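Long-range contacts in B-agarase (Agarivorans gilvus, PDB 5Z6P), which probably hydrolyses beta-galactosidic linkages of agarose, as a member of glycoside hydrolase family 50: residues G667-G672 / E697-T702; S191-L196 / Y644-L649. All coordinates share one frame; numbering follows the deposited sequence.

Contact 1 of 2, residues G667-G672 / E697-T702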
loop_
_atom_site.group_PDB
_atom_site.type_symbol
_atom_site.label_atom_id
_atom_site.label_comp_id
_atom_site.label_asym_id
_atom_site.label_seq_id
_atom_site.Cartn_x
_atom_site.Cartn_y
_atom_site.Cartn_z
ATOM N N GLY A 667 1.939 9.388 -2.661
ATOM C CA GLY A 667 2.891 9.009 -1.629
ATOM C C GLY A 667 3.469 7.609 -1.779
ATOM O O GLY A 667 4.573 7.350 -1.337
ATOM N N GLU A 668 2.701 6.720 -2.402
ATOM C CA GLU A 668 3.032 5.313 -2.536
ATOM C C GLU A 668 2.338 4.686 -3.738
ATOM O O GLU A 668 1.178 4.964 -4.007
ATOM C CB GLU A 668 2.619 4.529 -1.291
ATOM C CG GLU A 668 3.335 4.907 -0.008
ATOM C CD GLU A 668 2.739 4.234 1.210
ATOM O OE1 GLU A 668 2.149 3.158 1.059
ATOM O OE2 GLU A 668 2.850 4.803 2.303
ATOM N N PHE A 669 3.069 3.812 -4.427
ATOM C CA PHE A 669 2.519 2.888 -5.419
ATOM C C PHE A 669 3.582 1.832 -5.680
ATOM O O PHE A 669 4.756 2.062 -5.411
ATOM C CB PHE A 669 2.131 3.594 -6.729
ATOM C CG PHE A 669 3.296 4.052 -7.557
ATOM C CD1 PHE A 669 3.985 5.204 -7.239
ATOM C CD2 PHE A 669 3.672 3.351 -8.692
ATOM C CE1 PHE A 669 5.055 5.635 -8.011
ATOM C CE2 PHE A 669 4.736 3.761 -9.475
ATOM C CZ PHE A 669 5.436 4.904 -9.139
ATOM N N HIS A 670 3.186 0.686 -6.212
ATOM C CA HIS A 670 4.208 -0.258 -6.643
ATOM C C HIS A 670 3.726 -1.311 -7.605
ATOM O O HIS A 670 2.538 -1.428 -7.897
ATOM C CB HIS A 670 4.881 -0.936 -5.421
ATOM C CG HIS A 670 3.987 -1.826 -4.610
ATOM N ND1 HIS A 670 4.055 -1.885 -3.234
ATOM C CD2 HIS A 670 3.046 -2.725 -4.977
ATOM C CE1 HIS A 670 3.178 -2.766 -2.790
ATOM N NE2 HIS A 670 2.562 -3.299 -3.828
ATOM N N PHE A 671 4.694 -2.087 -8.077
ATOM C CA PHE A 671 4.445 -3.238 -8.920
ATOM C C PHE A 671 5.390 -4.393 -8.541
ATOM O O PHE A 671 6.595 -4.201 -8.439
ATOM C CB PHE A 671 4.614 -2.841 -10.393
ATOM C CG PHE A 671 3.662 -1.777 -10.825
ATOM C CD1 PHE A 671 2.342 -2.081 -11.077
ATOM C CD2 PHE A 671 4.074 -0.457 -10.937
ATOM C CE1 PHE A 671 1.465 -1.092 -11.456
ATOM C CE2 PHE A 671 3.192 0.523 -11.315
ATOM C CZ PHE A 671 1.893 0.207 -11.574
ATOM N N GLY A 672 4.826 -5.573 -8.301
ATOM C CA GLY A 672 5.621 -6.753 -8.045
ATOM C C GLY A 672 5.349 -7.954 -8.939
ATOM O O GLY A 672 4.373 -7.988 -9.688
ATOM N N GLU A 697 6.384 2.544 -15.632
ATOM C CA GLU A 697 6.361 3.632 -16.590
ATOM C C GLU A 697 4.935 4.055 -16.892
ATOM O O GLU A 697 4.645 5.240 -16.917
ATOM C CB GLU A 697 7.085 3.241 -17.888
ATOM C CG GLU A 697 7.104 4.346 -18.900
ATOM C CD GLU A 697 8.155 4.146 -19.974
ATOM O OE1 GLU A 697 8.522 2.988 -20.243
ATOM O OE2 GLU A 697 8.613 5.162 -20.529
ATOM N N ARG A 698 4.051 3.088 -17.112
ATOM C CA ARG A 698 2.659 3.386 -17.407
ATOM C C ARG A 698 2.003 4.178 -16.267
ATOM O O ARG A 698 1.277 5.141 -16.506
ATOM C CB ARG A 698 1.874 2.107 -17.673
ATOM C CG ARG A 698 2.072 1.512 -19.071
ATOM C CD ARG A 698 1.132 0.317 -19.278
ATOM N NE ARG A 698 1.870 -0.839 -19.759
ATOM C CZ ARG A 698 1.704 -2.076 -19.320
ATOM N NH1 ARG A 698 0.801 -2.349 -18.389
ATOM N NH2 ARG A 698 2.441 -3.041 -19.821
ATOM N N TYR A 699 2.268 3.767 -15.034
ATOM C CA TYR A 699 1.784 4.505 -13.874
ATOM C C TYR A 699 2.277 5.929 -13.945
ATOM O O TYR A 699 1.488 6.851 -13.882
ATOM C CB TYR A 699 2.233 3.858 -12.557
ATOM C CG TYR A 699 1.559 4.435 -11.297
ATOM C CD1 TYR A 699 1.911 5.680 -10.784
ATOM C CD2 TYR A 699 0.592 3.706 -10.617
ATOM C CE1 TYR A 699 1.294 6.187 -9.606
ATOM C CE2 TYR A 699 -0.032 4.211 -9.459
ATOM C CZ TYR A 699 0.319 5.435 -8.962
ATOM O OH TYR A 699 -0.309 5.887 -7.818
ATOM N N MET A 700 3.575 6.116 -14.104
ATOM C CA MET A 700 4.130 7.456 -14.018
ATOM C C MET A 700 3.633 8.423 -15.087
ATOM O O MET A 700 3.464 9.606 -14.799
ATOM C CB MET A 700 5.639 7.401 -14.048
ATOM C CG MET A 700 6.219 6.903 -12.746
ATOM S SD MET A 700 5.678 7.912 -11.366
ATOM C CE MET A 700 6.406 9.475 -11.844
ATOM N N GLN A 701 3.398 7.929 -16.302
ATOM C CA GLN A 701 2.944 8.772 -17.408
ATOM C C GLN A 701 1.652 9.448 -17.010
ATOM O O GLN A 701 1.406 10.626 -17.252
ATOM C CB GLN A 701 2.719 7.934 -18.672
ATOM C CG GLN A 701 3.954 7.312 -19.261
ATOM C CD GLN A 701 3.650 6.392 -20.437
ATOM O OE1 GLN A 701 2.561 5.837 -20.544
ATOM N NE2 GLN A 701 4.629 6.215 -21.314
ATOM N N THR A 702 0.835 8.627 -16.383
ATOM C CA THR A 702 -0.463 8.961 -15.888
ATOM C C THR A 702 -0.435 10.095 -14.828
ATOM O O THR A 702 -1.332 10.954 -14.772
ATOM C CB THR A 702 -1.069 7.642 -15.384
ATOM O OG1 THR A 702 -2.156 7.213 -16.215
ATOM C CG2 THR A 702 -1.371 7.676 -13.990
#
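Tyr699 of helix 689-704 lies over one face of the ring of Phe669, just past strand 664-668, and the two rings stack almost flat. The stack is offset. The centroids are 3.9 Å apart and the planes differ by 8°. Tyr699 can be followed outward from the helix. Its CB meets the rim of a second ring, 3.7 Å from CE2 of Phe671 and close to that ring's plane. CG is anti to the backbone N (chi1 -170°), which carries the ring off the helix and onto Phe669. There CG of Tyr699 sits 3.5 Å from CD2 of Phe669. CD1 lies over the centre of the Phe669 ring. CD2 touches both phenylalanines, with CZ of Phe671 3.9 Å away. Further out, CE1 meets CG and CD1 of Phe669, and CE2 meets its CB. CZ of Tyr699 comes within 3.4 Å of CB of Phe669. The hydroxyl at the tip runs past that CB and is hydrogen-bonded to the backbone O of Tyr644. Apolar contacts thus hold the ring, and one polar bond holds its end.

Met700, the next residue on the helix, reaches the far end of the Phe669 ring. Its SD is 3.8 Å from Phe669 CZ and stands obliquely to the ring, a Met-aromatic contact. Tyr714 adds an edge-to-face partner for Phe669, and Ala712 of strand 709-714 touches both Phe669 and Met700. Phe669, Phe671, Tyr699 and Met700 are buried. Helix 689-704 thus packs on the segment leaving the strand end, consistent with a beta/alpha barrel, the catalytic fold expected from the relation to family 42 glycosidases.

Contact 2 of 2, residues S191-L196 / Y644-L649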
loop_
_atom_site.group_PDB
_atom_site.type_symbol
_atom_site.label_atom_id
_atom_site.label_comp_id
_atom_site.label_asym_id
_atom_site.label_seq_id
_atom_site.Cartn_x
_atom_site.Cartn_y
_atom_site.Cartn_z
ATOM N N SER A 191 -12.955 -10.064 -10.838
ATOM C CA SER A 191 -12.857 -8.616 -10.934
ATOM C C SER A 191 -11.541 -8.193 -11.569
ATOM O O SER A 191 -10.462 -8.687 -11.216
ATOM C CB SER A 191 -13.003 -7.978 -9.535
ATOM O OG SER A 191 -12.506 -6.649 -9.495
ATOM N N ILE A 192 -11.650 -7.296 -12.532
ATOM C CA ILE A 192 -10.505 -6.649 -13.128
ATOM C C ILE A 192 -10.745 -5.163 -12.951
ATOM O O ILE A 192 -11.713 -4.614 -13.494
ATOM C CB ILE A 192 -10.337 -7.039 -14.614
ATOM C CG1 ILE A 192 -9.988 -8.521 -14.730
ATOM C CG2 ILE A 192 -9.269 -6.203 -15.285
ATOM C CD1 ILE A 192 -10.143 -9.061 -16.134
ATOM N N HIS A 193 -9.906 -4.514 -12.152
ATOM C CA HIS A 193 -10.155 -3.118 -11.833
ATOM C C HIS A 193 -8.878 -2.321 -11.659
ATOM O O HIS A 193 -7.799 -2.881 -11.522
ATOM C CB HIS A 193 -11.029 -3.005 -10.576
ATOM C CG HIS A 193 -10.285 -3.211 -9.295
ATOM N ND1 HIS A 193 -10.061 -4.461 -8.761
ATOM C CD2 HIS A 193 -9.717 -2.328 -8.442
ATOM C CE1 HIS A 193 -9.385 -4.338 -7.631
ATOM N NE2 HIS A 193 -9.168 -3.052 -7.412
ATOM N N GLY A 194 -9.019 -1.002 -11.700
ATOM C CA GLY A 194 -7.908 -0.091 -11.534
ATOM C C GLY A 194 -6.853 -0.222 -12.620
ATOM O O GLY A 194 -5.677 0.051 -12.396
ATOM N N SER A 195 -7.267 -0.649 -13.801
ATOM C CA SER A 195 -6.308 -0.918 -14.854
ATOM C C SER A 195 -6.193 0.247 -15.834
ATOM O O SER A 195 -7.128 1.021 -15.984
ATOM C CB SER A 195 -6.693 -2.185 -15.598
ATOM O OG SER A 195 -5.650 -2.581 -16.453
ATOM N N LEU A 196 -5.045 0.365 -16.501
ATOM C CA LEU A 196 -4.877 1.391 -17.530
ATOM C C LEU A 196 -5.183 0.842 -18.920
ATOM O O LEU A 196 -5.124 1.567 -19.915
ATOM C CB LEU A 196 -3.463 1.956 -17.516
ATOM C CG LEU A 196 -3.038 2.720 -16.265
ATOM C CD1 LEU A 196 -1.659 3.237 -16.508
ATOM C CD2 LEU A 196 -4.001 3.862 -15.977
ATOM N N TYR A 644 -1.731 5.324 -3.642
ATOM C CA TYR A 644 -2.613 4.751 -4.643
ATOM C C TYR A 644 -2.002 3.580 -5.377
ATOM O O TYR A 644 -1.237 3.740 -6.322
ATOM C CB TYR A 644 -3.059 5.819 -5.640
ATOM C CG TYR A 644 -4.348 5.484 -6.333
ATOM C CD1 TYR A 644 -5.535 5.414 -5.622
ATOM C CD2 TYR A 644 -4.390 5.238 -7.707
ATOM C CE1 TYR A 644 -6.712 5.095 -6.237
ATOM C CE2 TYR A 644 -5.575 4.923 -8.340
ATOM C CZ TYR A 644 -6.734 4.861 -7.597
ATOM O OH TYR A 644 -7.926 4.549 -8.187
ATOM N N TYR A 645 -2.392 2.399 -4.914
ATOM C CA TYR A 645 -1.891 1.129 -5.405
ATOM C C TYR A 645 -2.824 0.594 -6.478
ATOM O O TYR A 645 -3.625 -0.296 -6.227
ATOM C CB TYR A 645 -1.754 0.145 -4.252
ATOM C CG TYR A 645 -0.620 0.479 -3.299
ATOM C CD1 TYR A 645 0.694 0.153 -3.621
ATOM C CD2 TYR A 645 -0.854 1.123 -2.091
ATOM C CE1 TYR A 645 1.742 0.437 -2.760
ATOM C CE2 TYR A 645 0.180 1.421 -1.235
ATOM C CZ TYR A 645 1.483 1.065 -1.568
ATOM O OH TYR A 645 2.525 1.345 -0.718
ATOM N N LYS A 646 -2.733 1.186 -7.667
ATOM C CA LYS A 646 -3.461 0.719 -8.837
ATOM C C LYS A 646 -2.504 0.859 -10.014
ATOM O O LYS A 646 -1.355 1.242 -9.829
ATOM C CB LYS A 646 -4.754 1.522 -9.057
ATOM C CG LYS A 646 -5.751 1.509 -7.885
ATOM C CD LYS A 646 -6.410 0.158 -7.688
ATOM C CE LYS A 646 -6.942 0.001 -6.262
ATOM N NZ LYS A 646 -7.332 -1.404 -5.945
ATOM N N GLU A 647 -2.967 0.571 -11.219
ATOM C CA GLU A 647 -2.085 0.627 -12.372
ATOM C C GLU A 647 -1.743 2.063 -12.768
ATOM O O GLU A 647 -0.783 2.290 -13.497
ATOM C CB GLU A 647 -2.701 -0.134 -13.540
ATOM C CG GLU A 647 -2.858 -1.634 -13.277
ATOM C CD GLU A 647 -3.222 -2.430 -14.512
ATOM O OE1 GLU A 647 -3.075 -1.908 -15.628
ATOM O OE2 GLU A 647 -3.643 -3.593 -14.365
ATOM N N GLY A 648 -2.524 3.023 -12.268
ATOM C CA GLY A 648 -2.260 4.440 -12.460
ATOM C C GLY A 648 -3.476 5.269 -12.050
ATOM O O GLY A 648 -4.446 4.725 -11.512
ATOM N N LEU A 649 -3.424 6.575 -12.309
ATOM C CA LEU A 649 -4.502 7.496 -11.946
ATOM C C LEU A 649 -5.660 7.383 -12.929
ATOM O O LEU A 649 -5.869 8.253 -13.781
ATOM C CB LEU A 649 -3.990 8.945 -11.883
ATOM C CG LEU A 649 -2.765 9.171 -10.996
ATOM C CD1 LEU A 649 -2.364 10.649 -10.950
ATOM C CD2 LEU A 649 -3.025 8.640 -9.591
#
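Here the CBM-like domain meets the probable catalytic barrel. The end of strand 185-193 and the turn after it dock on the loop that follows strand 640-643. The backbone link is Glu647 N to Gly194 O, 3.0 Å. Gly194 has a positive phi (63°), and Lys646 packs directly on its backbone, with Lys646 CD 4.1 Å from Gly194 CA.

Two side chains of the loop flank this link. Lys646 CG lies over one face of the Tyr644 ring, toward its rim. The chain then bends at chi2, and NZ gives a 2.9 Å hydrogen bond to His193 NE2, arriving near the imidazole plane. Glu647 is extended beyond CG and lies along the turn. Its OE1 takes two bonds, from Ser195 OG at 2.8 Å and from Leu196 N at 3.1 Å. Both donors come from the same side of the carboxylate, well above its plane. Ser195 OG is also bonded to His199 NE2 and Leu197 O. The end of the Leu196 side chain lies against the loop, with CD1 3.3 Å from Glu647 O and CD2 against Gly648 CA.

With His193 NE2 accepting from the lysine, the ring proton probably sits on ND1, which makes a weak bond to Ser191 OG. A neutral imidazole is therefore likely. The two neutral donors on OE1 are consistent with a buried Glu647 carboxylate held by dipoles.

In the fold
The centres of contacts 1 and 2 are about 10 Å apart, and the contacts meet directly. Contact 2 supplies residues 644-649, which lie beside both halves of contact 1. Tyr645 OH is 2.6 Å from Glu668 OE1, and Tyr644 O is 2.8 Å from Tyr699 OH, both probable hydrogen bonds. Tyr699 CD2 also packs 3.2 Å from Lys646 O. The domain interface thus continues into the aromatic packing at the end of strand 664-668. Strands 640-643 and 664-668 are neighbours and parallel, and both contacts gather at their C-terminal ends. If the domain is a beta/alpha barrel, as the family suggests, this is the side where the active site is expected. Arg619 makes a salt bridge with Glu668 there.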